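PDB 3QI7: putative transcriptional regulator from Clostridium difficile, which is of unknown function but, as a putative lipoprotein with a periplasmic-binding-protein-like fold, probably binds a small ligand such as a sugar, perhaps in a regulatory role. Local coordinates for residues 12-17 / 86-91; 194-199 / 209-214. One frame throughout, in Å; residues are numbered along the deposited sequence. Where two conformers were deposited one is given.

Contact 1 (12-17 / 86-91)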
loop_
_atom_site.group_PDB
_atom_site.type_symbol
_atom_site.label_atom_id
_atom_site.label_comp_id
_atom_site.label_asym_id
_atom_site.label_seq_id
_atom_site.Cartn_x
_atom_site.Cartn_y
_atom_site.Cartn_z
ATOM N N ASP A 12 -1.426 -29.158 -11.227
ATOM C CA ASP A 12 -1.409 -28.478 -9.942
ATOM C C ASP A 12 -0.150 -27.608 -9.877
ATOM O O ASP A 12 0.896 -27.975 -10.425
ATOM C CB ASP A 12 -1.453 -29.497 -8.810
ATOM C CG ASP A 12 -2.762 -30.292 -8.784
ATOM O OD1 ASP A 12 -3.771 -29.871 -9.419
ATOM O OD2 ASP A 12 -2.774 -31.345 -8.112
ATOM N N PHE A 13 -0.249 -26.435 -9.265
ATOM C CA PHE A 13 0.847 -25.482 -9.401
ATOM C C PHE A 13 1.159 -24.737 -8.122
ATOM O O PHE A 13 0.397 -24.790 -7.157
ATOM C CB PHE A 13 0.572 -24.526 -10.575
ATOM C CG PHE A 13 -0.634 -23.650 -10.395
ATOM C CD1 PHE A 13 -1.913 -24.120 -10.698
ATOM C CD2 PHE A 13 -0.494 -22.337 -9.940
ATOM C CE1 PHE A 13 -3.030 -23.309 -10.562
ATOM C CE2 PHE A 13 -1.613 -21.512 -9.788
ATOM C CZ PHE A 13 -2.889 -22.005 -10.110
ATOM N N LYS A 14 2.317 -24.087 -8.101
ATOM C CA LYS A 14 2.683 -23.196 -6.984
ATOM C C LYS A 14 2.776 -21.735 -7.463
ATOM O O LYS A 14 3.230 -21.452 -8.591
ATOM C CB LYS A 14 4.014 -23.625 -6.356
ATOM C CG LYS A 14 4.043 -25.040 -5.767
ATOM C CD LYS A 14 5.390 -25.294 -5.086
ATOM C CE LYS A 14 5.495 -26.705 -4.487
ATOM N NZ LYS A 14 6.907 -27.169 -4.546
ATOM N N VAL A 15 2.290 -20.832 -6.626
ATOM C CA VAL A 15 2.524 -19.404 -6.776
ATOM C C VAL A 15 3.542 -19.007 -5.712
ATOM O O VAL A 15 3.250 -19.034 -4.521
ATOM C CB VAL A 15 1.226 -18.595 -6.608
ATOM C CG1 VAL A 15 1.508 -17.090 -6.763
ATOM C CG2 VAL A 15 0.172 -19.043 -7.659
ATOM N N ALA A 16 4.749 -18.681 -6.139
ATOM C CA ALA A 16 5.781 -18.281 -5.195
ATOM C C ALA A 16 5.592 -16.802 -4.886
ATOM O O ALA A 16 5.361 -16.025 -5.804
ATOM C CB ALA A 16 7.188 -18.551 -5.772
ATOM N N VAL A 17 5.690 -16.435 -3.605
ATOM C CA VAL A 17 5.514 -15.074 -3.163
ATOM C C VAL A 17 6.696 -14.665 -2.292
ATOM O O VAL A 17 6.924 -15.242 -1.229
ATOM C CB VAL A 17 4.181 -14.878 -2.372
ATOM C CG1 VAL A 17 3.996 -13.434 -2.042
ATOM C CG2 VAL A 17 2.984 -15.393 -3.201
ATOM N N LYS A 86 9.625 -27.314 -10.820
ATOM C CA LYS A 86 8.779 -27.504 -11.988
ATOM C C LYS A 86 7.313 -27.112 -11.769
ATOM O O LYS A 86 6.582 -26.863 -12.734
ATOM C CB LYS A 86 8.883 -28.972 -12.432
ATOM C CG LYS A 86 8.077 -29.358 -13.657
ATOM C CD LYS A 86 8.784 -30.479 -14.442
ATOM C CE LYS A 86 7.830 -31.287 -15.315
ATOM N NZ LYS A 86 6.747 -30.459 -15.929
ATOM N N GLU A 87 6.884 -27.058 -10.509
ATOM C CA GLU A 87 5.496 -26.746 -10.185
ATOM C C GLU A 87 5.239 -25.236 -10.018
ATOM O O GLU A 87 4.090 -24.804 -10.097
ATOM C CB GLU A 87 5.090 -27.497 -8.907
ATOM C CG GLU A 87 5.324 -29.012 -9.002
ATOM C CD GLU A 87 4.623 -29.775 -7.887
ATOM O OE1 GLU A 87 4.826 -29.415 -6.712
ATOM O OE2 GLU A 87 3.866 -30.724 -8.190
ATOM N N VAL A 88 6.302 -24.459 -9.783
ATOM C CA VAL A 88 6.225 -22.996 -9.727
ATOM C C VAL A 88 5.865 -22.445 -11.101
ATOM O O VAL A 88 6.642 -22.566 -12.069
ATOM C CB VAL A 88 7.546 -22.345 -9.208
ATOM C CG1 VAL A 88 7.489 -20.788 -9.298
ATOM C CG2 VAL A 88 7.818 -22.766 -7.763
ATOM N N GLN A 89 4.668 -21.848 -11.172
ATOM C CA GLN A 89 4.145 -21.282 -12.398
ATOM C C GLN A 89 3.973 -19.754 -12.360
ATOM O O GLN A 89 3.702 -19.146 -13.401
ATOM C CB GLN A 89 2.823 -21.953 -12.752
ATOM C CG GLN A 89 2.931 -23.449 -12.975
ATOM C CD GLN A 89 3.760 -23.787 -14.199
ATOM O OE1 GLN A 89 3.881 -22.968 -15.105
ATOM N NE2 GLN A 89 4.345 -24.987 -14.229
ATOM N N ALA A 90 4.156 -19.134 -11.188
ATOM C CA ALA A 90 4.176 -17.684 -11.111
ATOM C C ALA A 90 5.025 -17.238 -9.924
ATOM O O ALA A 90 5.121 -17.947 -8.907
ATOM C CB ALA A 90 2.738 -17.124 -11.009
ATOM N N ILE A 91 5.668 -16.084 -10.080
ATOM C CA ILE A 91 6.404 -15.452 -8.981
ATOM C C ILE A 91 5.908 -14.022 -8.751
ATOM O O ILE A 91 5.945 -13.196 -9.661
ATOM C CB ILE A 91 7.938 -15.429 -9.228
ATOM C CG1 ILE A 91 8.475 -16.844 -9.470
ATOM C CG2 ILE A 91 8.653 -14.805 -8.031
ATOM C CD1 ILE A 91 9.928 -16.878 -9.949
HETATM O O HOH W 1 2.355 -26.854 -12.420
HETATM O O HOH W 2 1.831 -30.728 -9.996
#
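Two waters grip the carbonyl oxygen of Asp12, each donating a hydrogen bond. One, 2.7 Å from Asp12 O, accepts in turn from Gln89 NE2; the other also donates to Glu87 OE2, so solvent bridges the entries to the two strands. Beyond them the strands bond directly. Lys14 N reaches Glu87 O at 2.8 Å from above the carbonyl plane, whereas Gln89 N meets Lys14 O at 3.0 Å within that oxygen's carbonyl plane, at 170° at the hydrogen. Val88 CA adds a CA-H...O contact to Lys14 O. These are neighbouring parallel strands of the mixed sheet in a Rossmann-like lobe, with strand 57-63 on the other flank of 13-19. A beta bulge interrupts them: Lys14 pairs with Val88 but Val15 with Ala90, Gln89 being the extra residue. Pairing resumes where Ala16 N donates to Ala90 O at 2.9 Å, yet the buried Ala90 N finds no partner in the model. Side chains divide between the sheet faces. Ala16 CB lies 4.2 Å from Val88 CG1 on the face that also carries Lys14 and Ile91, while Val15 and Ala90 pack against helix 306-324 on the other. The Lys14 chain crosses Glu87 obliquely, leaving a long salt bridge of 3.8 Å between NZ and OE1; Asp85 is the stronger partner of that ammonium. At the strand start Phe13 CB presses on Gln89 CG at 3.5 Å.

Contact 2 (194-199 / 209-214)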
loop_
_atom_site.group_PDB
_atom_site.type_symbol
_atom_site.label_atom_id
_atom_site.label_comp_id
_atom_site.label_asym_id
_atom_site.label_seq_id
_atom_site.Cartn_x
_atom_site.Cartn_y
_atom_site.Cartn_z
ATOM N N VAL A 194 4.436 23.272 5.972
ATOM C CA VAL A 194 5.163 23.513 7.207
ATOM C C VAL A 194 6.285 22.502 7.355
ATOM O O VAL A 194 6.048 21.269 7.354
ATOM C CB VAL A 194 4.244 23.443 8.419
ATOM C CG1 VAL A 194 5.033 23.808 9.729
ATOM C CG2 VAL A 194 3.066 24.368 8.230
ATOM N N ASN A 195 7.505 23.041 7.469
ATOM C CA ASN A 195 8.711 22.258 7.720
ATOM C C ASN A 195 8.858 21.886 9.192
ATOM O O ASN A 195 8.954 22.759 10.085
ATOM C CB ASN A 195 9.979 22.997 7.257
ATOM C CG ASN A 195 10.116 23.083 5.713
ATOM O OD1 ASN A 195 9.324 22.519 4.940
ATOM N ND2 ASN A 195 11.146 23.818 5.271
ATOM N N THR A 196 8.881 20.579 9.415
ATOM C CA THR A 196 9.103 19.968 10.723
ATOM C C THR A 196 10.621 19.707 10.925
ATOM O O THR A 196 11.359 19.554 9.936
ATOM C CB THR A 196 8.344 18.620 10.850
ATOM O OG1 THR A 196 8.761 17.719 9.815
ATOM C CG2 THR A 196 6.849 18.817 10.717
ATOM N N PRO A 197 11.077 19.653 12.189
ATOM C CA PRO A 197 12.494 19.356 12.469
ATOM C C PRO A 197 12.940 17.997 11.911
ATOM O O PRO A 197 12.213 17.003 12.015
ATOM C CB PRO A 197 12.567 19.353 14.007
ATOM C CG PRO A 197 11.415 20.192 14.451
ATOM C CD PRO A 197 10.325 19.983 13.415
ATOM N N ASN A 198 14.131 17.978 11.327
ATOM C CA ASN A 198 14.765 16.752 10.884
ATOM C C ASN A 198 14.946 15.795 12.039
ATOM O O ASN A 198 15.309 16.205 13.138
ATOM C CB ASN A 198 16.146 17.029 10.270
ATOM C CG ASN A 198 16.059 17.618 8.891
ATOM O OD1 ASN A 198 15.120 17.375 8.152
ATOM N ND2 ASN A 198 17.067 18.373 8.524
ATOM N N ILE A 199 14.684 14.520 11.792
ATOM C CA ILE A 199 14.844 13.502 12.813
ATOM C C ILE A 199 16.187 12.834 12.569
ATOM O O ILE A 199 16.324 12.022 11.656
ATOM C CB ILE A 199 13.702 12.498 12.784
ATOM C CG1 ILE A 199 12.373 13.243 13.022
ATOM C CG2 ILE A 199 13.929 11.389 13.838
ATOM C CD1 ILE A 199 11.119 12.362 13.060
ATOM N N LYS A 209 7.148 15.976 17.848
ATOM C CA LYS A 209 5.874 15.952 18.563
ATOM C C LYS A 209 5.491 17.315 19.140
ATOM O O LYS A 209 4.376 17.779 18.931
ATOM C CB LYS A 209 5.915 14.913 19.681
ATOM C CG LYS A 209 4.621 14.829 20.464
ATOM C CD LYS A 209 4.738 13.860 21.627
ATOM C CE LYS A 209 4.532 12.419 21.195
ATOM N NZ LYS A 209 4.619 11.570 22.431
ATOM N N GLN A 210 6.402 17.963 19.861
ATOM C CA GLN A 210 6.105 19.295 20.434
ATOM C C GLN A 210 5.861 20.331 19.348
ATOM O O GLN A 210 4.961 21.159 19.455
ATOM C CB GLN A 210 7.210 19.795 21.370
ATOM C CG GLN A 210 7.291 18.996 22.658
ATOM C CD GLN A 210 7.952 19.738 23.813
ATOM O OE1 GLN A 210 8.797 19.174 24.529
ATOM N NE2 GLN A 210 7.555 21.003 24.017
ATOM N N PHE A 211 6.667 20.270 18.295
ATOM C CA PHE A 211 6.524 21.185 17.180
ATOM C C PHE A 211 5.124 21.033 16.548
ATOM O O PHE A 211 4.405 22.049 16.304
ATOM C CB PHE A 211 7.623 20.943 16.137
ATOM C CG PHE A 211 7.511 21.840 14.934
ATOM C CD1 PHE A 211 6.702 21.486 13.867
ATOM C CD2 PHE A 211 8.195 23.062 14.885
ATOM C CE1 PHE A 211 6.577 22.320 12.770
ATOM C CE2 PHE A 211 8.073 23.897 13.785
ATOM C CZ PHE A 211 7.261 23.540 12.741
ATOM N N LEU A 212 4.756 19.789 16.260
ATOM C CA LEU A 212 3.467 19.514 15.623
ATOM C C LEU A 212 2.300 19.974 16.486
ATOM O O LEU A 212 1.405 20.676 15.990
ATOM C CB LEU A 212 3.302 18.058 15.223
ATOM C CG LEU A 212 4.103 17.547 14.031
ATOM C CD1 LEU A 212 4.060 16.013 14.058
ATOM C CD2 LEU A 212 3.568 18.106 12.701
ATOM N N ASN A 213 2.323 19.630 17.768
ATOM C CA ASN A 213 1.245 20.029 18.643
ATOM C C ASN A 213 1.034 21.534 18.668
ATOM O O ASN A 213 -0.113 22.015 18.570
ATOM C CB ASN A 213 1.420 19.418 20.036
ATOM C CG ASN A 213 1.046 17.935 20.051
ATOM O OD1 ASN A 213 0.066 17.537 19.416
ATOM N ND2 ASN A 213 1.823 17.120 20.756
ATOM N N GLU A 214 2.127 22.283 18.773
ATOM C CA GLU A 214 2.015 23.735 18.821
ATOM C C GLU A 214 1.572 24.312 17.484
ATOM O O GLU A 214 0.725 25.198 17.460
ATOM C CB GLU A 214 3.313 24.377 19.299
ATOM C CG GLU A 214 3.653 23.985 20.713
ATOM C CD GLU A 214 2.572 24.375 21.715
ATOM O OE1 GLU A 214 2.102 25.538 21.670
ATOM O OE2 GLU A 214 2.201 23.512 22.545
#
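The ring of Phe211 reaches out from its helix with CG anti to the backbone N (chi1 179°), and residues 194-197 meet it from several directions. Pro197 lies over one face: its CD stands 4.0 Å from the ring centroid and 23° off the normal, a CH-pi contact displaced toward the CG end. Val194 comes in at the edge instead, with CG1 in the ring plane and 3.7 Å from CE1. Asn195 O approaches the ring tip obliquely, only 3.2 Å from Phe211 CZ. This is the beta-alpha half of a beta-alpha-beta crossover: strand 191-196, at the border of a three-stranded parallel sheet, leads into helix 203-223, whose turns 209-214 run back at 157° to 194-196, before strand 228-231 adds to the sheet's far side. No hydrogen bond links the two segments. Thr196 crosses Phe211 at about a right angle, and its OG1 takes the crowded position between backbone N and carbonyl carbon, which sets CG2 beside the N. That methyl touches Leu212 CD2 at 3.9 Å; both residues are buried, and Tyr162 of the adjoining strand 159-164 meets them both.

How the contacts relate
The two contacts illustrate how a two-lobed binding-protein fold builds each half around its own sheet. Contact 1 joins neighbouring strands edge to edge by backbone bonds, within the larger mixed sheet; contact 2 lays a helix on the border strand of the smaller parallel one. Their centres are 47 Å apart, on opposite sides of the chain's centre, and their nearest atoms remain about 31 Å from each other, so neither touches the other. In relatives of this fold the ligand lies in the cleft between lobes, near the carboxyl ends of strands. Contact 1 sits at the start of its strands, whereas contact 2 takes in the carboxyl-terminal part of 191-196 and the residues after it, probably nearer that side of its sheet.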